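Local coordinates for protein HigA antitoxin (Streptococcus pneumoniae TIGR4, PDB 6AF4) that probably binds DNA through a helix-turn-helix domain, as the antitoxin partner of a HigBA toxin-antitoxin pair, at residues S54-P59 / V76-A81. Numbering follows the deposited sequence.
Sequences SGVSQP and VLKVLA
S54, the last residue of helix 47-54, rests against the backbone of helix 73-82, its CB 4.2 Å from V79 CA and 3.9 Å from K78 O. Its hydroxyl lies between its own backbone N and carbonyl carbon (chi1 62°), where OG accepts a hydrogen bond from V56 N (3.3 Å) in an ST turn; OG is also hydrogen-bonded to L50 O, one turn back in the helix. G55 then leaves helical geometry with positive phi (75°), and the chain turns so that V56 faces helix 73-82. V56 makes its contact through CG2, which lies 3.9 Å from both CB and CD of K78 and 4.2 Å from V79 CG2. The lysine chain is extended beyond CG and runs obliquely across the valine, CD also coming within 3.9 Å of S54 O. V79 also packs on L50 of helix 47-54, I61 and M64 of helix 58-65 and L36 of helix 20-40. The turn of the helix-turn-helix is thus seated on helix 73-82 by van der Waals contact, with the S54 hydroxyl satisfied by V56 N and L50 O, on its own side of the contact, and the aliphatic part of K78 serving as an apolar surface beside the buried valines.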
loop_
_atom_site.group_PDB
_atom_site.type_symbol
_atom_site.label_atom_id
_atom_site.label_comp_id
_atom_site.label_asym_id
_atom_site.label_seq_id
_atom_site.Cartn_x
_atom_site.Cartn_y
_atom_site.Cartn_z
ATOM N N SER H 54 -12.913 9.999 6.406
ATOM C CA SER H 54 -12.193 9.440 5.264
ATOM C C SER H 54 -13.077 9.045 4.081
ATOM O O SER H 54 -12.574 8.770 2.991
ATOM C CB SER H 54 -11.397 8.217 5.717
ATOM O OG SER H 54 -12.267 7.208 6.202
ATOM N N GLY H 55 -14.390 9.013 4.291
ATOM C CA GLY H 55 -15.301 8.540 3.264
ATOM C C GLY H 55 -15.281 7.028 3.095
ATOM O O GLY H 55 -16.073 6.469 2.334
ATOM N N VAL H 56 -14.371 6.366 3.803
ATOM C CA VAL H 56 -14.273 4.909 3.791
ATOM C C VAL H 56 -15.233 4.325 4.823
ATOM O O VAL H 56 -15.346 4.850 5.931
ATOM C CB VAL H 56 -12.830 4.442 4.083
ATOM C CG1 VAL H 56 -12.756 2.925 4.178
ATOM C CG2 VAL H 56 -11.878 4.963 3.018
ATOM N N SER H 57 -15.924 3.244 4.472
ATOM C CA SER H 57 -16.962 2.716 5.350
ATOM C C SER H 57 -16.384 1.985 6.559
ATOM O O SER H 57 -15.177 1.762 6.647
ATOM C CB SER H 57 -17.883 1.775 4.572
ATOM O OG SER H 57 -17.162 0.674 4.052
ATOM N N GLN H 58 -17.265 1.605 7.480
ATOM C CA GLN H 58 -16.861 0.937 8.716
ATOM C C GLN H 58 -16.399 -0.522 8.549
ATOM O O GLN H 58 -15.416 -0.923 9.168
ATOM C CB GLN H 58 -17.986 1.018 9.752
ATOM C CG GLN H 58 -17.497 0.821 11.177
ATOM C CD GLN H 58 -18.322 1.583 12.193
ATOM O OE1 GLN H 58 -18.602 2.770 12.018
ATOM N NE2 GLN H 58 -18.708 0.906 13.269
ATOM N N PRO H 59 -17.118 -1.335 7.752
ATOM C CA PRO H 59 -16.590 -2.697 7.591
ATOM C C PRO H 59 -15.228 -2.729 6.900
ATOM O O PRO H 59 -14.406 -3.590 7.211
ATOM C CB PRO H 59 -17.651 -3.386 6.726
ATOM C CG PRO H 59 -18.902 -2.630 7.001
ATOM C CD PRO H 59 -18.467 -1.205 7.168
ATOM N N VAL H 76 -6.157 2.725 2.063
ATOM C CA VAL H 76 -5.116 2.958 3.059
ATOM C C VAL H 76 -4.690 4.419 3.066
ATOM O O VAL H 76 -4.589 5.040 4.124
ATOM C CB VAL H 76 -3.871 2.074 2.810
ATOM C CG1 VAL H 76 -2.762 2.412 3.800
ATOM C CG2 VAL H 76 -4.233 0.609 2.905
ATOM N N LEU H 77 -4.444 4.962 1.876
ATOM C CA LEU H 77 -4.045 6.358 1.729
ATOM C C LEU H 77 -5.132 7.312 2.218
ATOM O O LEU H 77 -4.831 8.371 2.767
ATOM C CB LEU H 77 -3.698 6.661 0.269
ATOM C CG LEU H 77 -2.416 6.031 -0.281
ATOM C CD1 LEU H 77 -2.375 6.124 -1.802
ATOM C CD2 LEU H 77 -1.188 6.688 0.330
ATOM N N LYS H 78 -6.392 6.932 2.017
ATOM C CA LYS H 78 -7.524 7.729 2.484
ATOM C C LYS H 78 -7.595 7.762 4.006
ATOM O O LYS H 78 -7.699 8.832 4.612
ATOM C CB LYS H 78 -8.841 7.185 1.925
ATOM C CG LYS H 78 -9.118 7.543 0.473
ATOM C CD LYS H 78 -10.542 7.163 0.090
ATOM C CE LYS H 78 -10.761 7.243 -1.411
ATOM N NZ LYS H 78 -12.153 6.862 -1.780
ATOM N N VAL H 79 -7.549 6.583 4.618
ATOM C CA VAL H 79 -7.624 6.469 6.070
ATOM C C VAL H 79 -6.449 7.178 6.739
ATOM O O VAL H 79 -6.628 7.895 7.725
ATOM C CB VAL H 79 -7.659 4.995 6.513
ATOM C CG1 VAL H 79 -7.556 4.889 8.026
ATOM C CG2 VAL H 79 -8.929 4.322 6.008
ATOM N N LEU H 80 -5.252 6.989 6.191
ATOM C CA LEU H 80 -4.054 7.626 6.735
ATOM C C LEU H 80 -4.115 9.150 6.630
ATOM O O LEU H 80 -3.660 9.858 7.528
ATOM C CB LEU H 80 -2.801 7.105 6.024
ATOM C CG LEU H 80 -2.357 5.679 6.357
ATOM C CD1 LEU H 80 -1.130 5.297 5.542
ATOM C CD2 LEU H 80 -2.083 5.528 7.845
ATOM N N ALA H 81 -4.675 9.647 5.529
ATOM C CA ALA H 81 -4.757 11.085 5.283
ATOM C C ALA H 81 -5.573 11.793 6.359
ATOM O O ALA H 81 -5.232 12.898 6.782
ATOM C CB ALA H 81 -5.349 11.354 3.913
#